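PDB 2Q01: uronate isomerase from Caulobacter crescentus, which catalyses the isomerisation of D-glucuronate to D-fructuronate and of D-galacturonate to D-tagaturonate in pentose and glucuronate interconversion. Local coordinates for residues B[96-99]-B[100-103]; B[138-141]-B[142-146]. All coordinates share one frame; numbering follows the deposited sequence.

Interaction 1 (B[96-99]-B[100-103]); sequences PREA and WRVF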
loop_
_atom_site.group_PDB
_atom_site.type_symbol
_atom_site.label_atom_id
_atom_site.label_comp_id
_atom_site.label_asym_id
_atom_site.label_seq_id
_atom_site.Cartn_x
_atom_site.Cartn_y
_atom_site.Cartn_z
ATOM N N PRO B 96 8.806 -41.766 2.330
ATOM C CA PRO B 96 9.486 -40.496 2.618
ATOM C C PRO B 96 10.482 -40.070 1.541
ATOM O O PRO B 96 10.636 -38.875 1.291
ATOM C CB PRO B 96 10.226 -40.784 3.929
ATOM C CG PRO B 96 9.409 -41.811 4.586
ATOM C CD PRO B 96 8.911 -42.691 3.474
ATOM N N ARG B 97 11.136 -41.045 0.912
ATOM C CA ARG B 97 12.065 -40.792 -0.181
ATOM C C ARG B 97 11.328 -40.263 -1.405
ATOM O O ARG B 97 11.798 -39.331 -2.061
ATOM C CB ARG B 97 12.824 -42.071 -0.534
ATOM C CG ARG B 97 14.133 -41.853 -1.265
ATOM C CD ARG B 97 14.757 -43.185 -1.629
ATOM N NE ARG B 97 16.211 -43.142 -1.532
ATOM C CZ ARG B 97 16.904 -43.511 -0.458
ATOM N NH1 ARG B 97 18.226 -43.432 -0.466
ATOM N NH2 ARG B 97 16.281 -43.961 0.624
ATOM N N GLU B 98 10.170 -40.852 -1.698
ATOM C CA GLU B 98 9.346 -40.420 -2.826
ATOM C C GLU B 98 8.708 -39.053 -2.594
ATOM O O GLU B 98 8.552 -38.275 -3.536
ATOM C CB GLU B 98 8.276 -41.463 -3.174
ATOM C CG GLU B 98 8.787 -42.649 -4.003
ATOM C CD GLU B 98 9.367 -42.249 -5.363
ATOM O OE1 GLU B 98 10.359 -42.877 -5.785
ATOM O OE2 GLU B 98 8.841 -41.315 -6.010
ATOM N N ALA B 99 8.338 -38.772 -1.346
ATOM C CA ALA B 99 7.843 -37.451 -0.956
ATOM C C ALA B 99 8.898 -36.376 -1.217
ATOM O O ALA B 99 8.597 -35.332 -1.801
ATOM C CB ALA B 99 7.414 -37.449 0.510
ATOM N N TRP B 100 10.133 -36.664 -0.800
ATOM C CA TRP B 100 11.288 -35.805 -1.038
ATOM C C TRP B 100 11.604 -35.642 -2.526
ATOM O O TRP B 100 12.011 -34.566 -2.956
ATOM C CB TRP B 100 12.516 -36.342 -0.305
ATOM C CG TRP B 100 13.698 -35.434 -0.420
ATOM C CD1 TRP B 100 14.742 -35.547 -1.295
ATOM C CD2 TRP B 100 13.940 -34.249 0.345
ATOM N NE1 TRP B 100 15.623 -34.507 -1.117
ATOM C CE2 TRP B 100 15.156 -33.698 -0.114
ATOM C CE3 TRP B 100 13.249 -33.601 1.379
ATOM C CZ2 TRP B 100 15.696 -32.528 0.424
ATOM C CZ3 TRP B 100 13.790 -32.438 1.915
ATOM C CH2 TRP B 100 15.001 -31.917 1.436
ATOM N N ARG B 101 11.416 -36.713 -3.293
ATOM C CA ARG B 101 11.619 -36.703 -4.741
ATOM C C ARG B 101 10.687 -35.719 -5.456
ATOM O O ARG B 101 11.107 -35.047 -6.400
ATOM C CB ARG B 101 11.400 -38.109 -5.303
ATOM C CG ARG B 101 12.252 -38.469 -6.509
ATOM C CD ARG B 101 13.563 -39.106 -6.069
ATOM N NE ARG B 101 13.349 -40.302 -5.256
ATOM C CZ ARG B 101 13.275 -41.539 -5.739
ATOM N NH1 ARG B 101 13.397 -41.762 -7.040
ATOM N NH2 ARG B 101 13.076 -42.556 -4.913
ATOM N N VAL B 102 9.431 -35.647 -5.004
ATOM C CA VAL B 102 8.423 -34.749 -5.584
ATOM C C VAL B 102 8.763 -33.292 -5.271
ATOM O O VAL B 102 8.669 -32.428 -6.144
ATOM C CB VAL B 102 6.984 -35.099 -5.101
ATOM C CG1 VAL B 102 5.959 -34.100 -5.633
ATOM C CG2 VAL B 102 6.599 -36.500 -5.540
ATOM N N PHE B 103 9.174 -33.037 -4.029
ATOM C CA PHE B 103 9.613 -31.709 -3.610
ATOM C C PHE B 103 10.828 -31.233 -4.401
ATOM O O PHE B 103 10.866 -30.086 -4.859
ATOM C CB PHE B 103 9.933 -31.689 -2.116
ATOM C CG PHE B 103 10.656 -30.452 -1.670
ATOM C CD1 PHE B 103 10.014 -29.215 -1.670
ATOM C CD2 PHE B 103 11.981 -30.517 -1.256
ATOM C CE1 PHE B 103 10.683 -28.067 -1.268
ATOM C CE2 PHE B 103 12.656 -29.370 -0.852
ATOM C CZ PHE B 103 12.005 -28.146 -0.858
#
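The carboxylate oxygen OE1 of Glu-98 lies 2.9 Å from NH2 of Arg-101, an i to i+3 salt bridge on helix 96-105. OE1 sits over one face of the guanidinium, well out of its plane. The bridge is therefore one of charge alone, with no N-H aimed at the oxygen. Carboxylate and guanidinium planes are turned 54° apart. The Glu-98 chain bends at chi2 (-61°), and Arg-101 bends at chi2 and chi3, which folds its end back over the first turn. There NH2 also approaches CD of Arg-97, at 3.7 Å. The two guanidinium planes are nearly perpendicular, but the like charges share an anion: Asp-139 of helix 138-149 bridges to NE of both arginines. Arg-97 NH1 makes its strongest polar contact, a salt bridge, with Asp-143. Beneath the side chains run i to i+4 backbone bonds, the shortest from Arg-101 N to Arg-97 O at 2.9 Å. Phe-103 CD2 lies 4.1 Å above the plane of the Trp-100 ring, toward its rim. Both rings are buried and Glu-98 is exposed, as on an amphipathic helix. Glu-98, Asp-139 and Asp-143 together probably balance the charge of the paired arginines.

Interaction 2 (B[138-141]-B[142-146]); sequences ADDY and FDRIT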
loop_
_atom_site.group_PDB
_atom_site.type_symbol
_atom_site.label_atom_id
_atom_site.label_comp_id
_atom_site.label_asym_id
_atom_site.label_seq_id
_atom_site.Cartn_x
_atom_site.Cartn_y
_atom_site.Cartn_z
ATOM N N ALA B 138 18.167 -35.534 -6.003
ATOM C CA ALA B 138 17.196 -35.745 -4.927
ATOM C C ALA B 138 17.593 -36.802 -3.910
ATOM O O ALA B 138 17.584 -36.544 -2.703
ATOM C CB ALA B 138 15.847 -36.085 -5.516
ATOM N N ASP B 139 17.939 -37.986 -4.407
ATOM C CA ASP B 139 18.250 -39.136 -3.558
ATOM C C ASP B 139 19.522 -38.932 -2.744
ATOM O O ASP B 139 19.614 -39.396 -1.608
ATOM C CB ASP B 139 18.342 -40.413 -4.402
ATOM C CG ASP B 139 16.981 -40.890 -4.889
ATOM O OD1 ASP B 139 16.774 -40.955 -6.121
ATOM O OD2 ASP B 139 16.114 -41.193 -4.039
ATOM N N ASP B 140 20.487 -38.228 -3.331
ATOM C CA ASP B 140 21.733 -37.908 -2.651
ATOM C C ASP B 140 21.474 -36.978 -1.469
ATOM O O ASP B 140 22.027 -37.187 -0.392
ATOM C CB ASP B 140 22.744 -37.293 -3.626
ATOM C CG ASP B 140 24.084 -36.989 -2.969
ATOM O OD1 ASP B 140 24.681 -37.905 -2.363
ATOM O OD2 ASP B 140 24.538 -35.830 -3.066
ATOM N N TYR B 141 20.622 -35.971 -1.677
ATOM C CA TYR B 141 20.186 -35.060 -0.610
ATOM C C TYR B 141 19.476 -35.787 0.527
ATOM O O TYR B 141 19.769 -35.538 1.695
ATOM C CB TYR B 141 19.247 -33.989 -1.161
ATOM C CG TYR B 141 19.869 -32.634 -1.397
ATOM C CD1 TYR B 141 20.546 -32.350 -2.583
ATOM C CD2 TYR B 141 19.749 -31.619 -0.448
ATOM C CE1 TYR B 141 21.106 -31.095 -2.811
ATOM C CE2 TYR B 141 20.305 -30.362 -0.669
ATOM C CZ TYR B 141 20.983 -30.107 -1.852
ATOM O OH TYR B 141 21.532 -28.865 -2.076
ATOM N N PHE B 142 18.555 -36.688 0.175
ATOM C CA PHE B 142 17.719 -37.375 1.161
ATOM C C PHE B 142 18.536 -38.152 2.179
ATOM O O PHE B 142 18.484 -37.847 3.371
ATOM C CB PHE B 142 16.689 -38.300 0.492
ATOM C CG PHE B 142 15.721 -38.924 1.465
ATOM C CD1 PHE B 142 15.906 -40.227 1.921
ATOM C CD2 PHE B 142 14.633 -38.201 1.944
ATOM C CE1 PHE B 142 15.019 -40.799 2.834
ATOM C CE2 PHE B 142 13.739 -38.765 2.849
ATOM C CZ PHE B 142 13.936 -40.065 3.297
ATOM N N ASP B 143 19.298 -39.134 1.705
ATOM C CA ASP B 143 20.021 -40.029 2.609
ATOM C C ASP B 143 21.250 -39.408 3.276
ATOM O O ASP B 143 21.691 -39.901 4.312
ATOM C CB ASP B 143 20.335 -41.387 1.954
ATOM C CG ASP B 143 20.866 -41.259 0.539
ATOM O OD1 ASP B 143 20.413 -42.031 -0.330
ATOM O OD2 ASP B 143 21.732 -40.393 0.288
ATOM N N ARG B 144 21.786 -38.327 2.707
ATOM C CA ARG B 144 22.863 -37.585 3.373
ATOM C C ARG B 144 22.360 -36.722 4.533
ATOM O O ARG B 144 23.075 -36.537 5.517
ATOM C CB ARG B 144 23.683 -36.746 2.393
ATOM C CG ARG B 144 24.740 -37.543 1.645
ATOM C CD ARG B 144 26.052 -36.779 1.568
ATOM N NE ARG B 144 26.048 -35.741 0.539
ATOM C CZ ARG B 144 26.767 -34.622 0.596
ATOM N NH1 ARG B 144 26.701 -33.739 -0.393
ATOM N NH2 ARG B 144 27.546 -34.373 1.643
ATOM N N ILE B 145 21.140 -36.196 4.408
ATOM C CA ILE B 145 20.471 -35.490 5.508
ATOM C C ILE B 145 20.047 -36.498 6.578
ATOM O O ILE B 145 20.296 -36.293 7.766
ATOM C CB ILE B 145 19.249 -34.668 5.014
ATOM C CG1 ILE B 145 19.707 -33.443 4.215
ATOM C CG2 ILE B 145 18.374 -34.217 6.185
ATOM C CD1 ILE B 145 18.601 -32.777 3.386
ATOM N N THR B 146 19.422 -37.589 6.138
ATOM C CA THR B 146 18.971 -38.670 7.015
ATOM C C THR B 146 20.123 -39.277 7.827
ATOM O O THR B 146 19.993 -39.471 9.039
ATOM C CB THR B 146 18.238 -39.761 6.200
ATOM O OG1 THR B 146 17.208 -39.151 5.412
ATOM C CG2 THR B 146 17.622 -40.815 7.108
#
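Ile-145 CD1 meets the edge of the Tyr-141 ring, 4.2 Å from CD2, in an apolar contact one helical turn apart. The backbone beside it is joined by a bond of 3.1 Å from Ile-145 N to Tyr-141 O. Asp-140 and Arg-144, likewise an i to i+4 pair, face each other on the more exposed side. This salt bridge is long, 3.9 Å from OD1 to NE, and the carboxylate stands at the edge of the guanidinium, planes 30° apart. Asp-143 has CG between its own N and carbonyl carbon (chi1 45°), which brings both OD1 and OD2 to 3.0 Å from Asp-139 O. All three are acceptors, so this is no bond; the carboxylate is probably steadied by the salt bridge from OD1 to Arg-97. The Asp-143 N to Asp-139 O bond is weak at 3.3 Å. Farther along, Phe-142 O accepts from both N and OG1 of Thr-146, the hydroxyl at 2.7 Å and above the carbonyl plane. Thr-146 OG1 also lies over one face of the Phe-142 ring, offset toward its rim. Tyr-141 is fixed by a hydrogen bond from OH to Glu-131 O and by stacking on Phe-129. Phe-142 and Ile-145 rest on helix 58-63, while Ala-138 and Tyr-141 pack against helix 96-105.

In the fold
Interactions 1 and 2 lie on two helices packed side by side, 96-105 and 138-149, with contact centres about 10 Å apart. Both are local, and their centres are about 27 and 29 Å from the chain centre. Neither is touched by another chain. The basic face of 96-103 (Arg-97, Arg-101) meets the acidic face of 138-146 (Asp-139, Asp-143). Each contact has a core side and a surface side. Trp-100 and Phe-103 are buried in one, Tyr-141, Phe-142 and Ile-145 in the other, while Glu-98 and Arg-144 are exposed. Trp-100 and Phe-103 also reach helix 58-63, so both contacts border that helix. The internal salt bridge is close in 96-103 but long in 138-146.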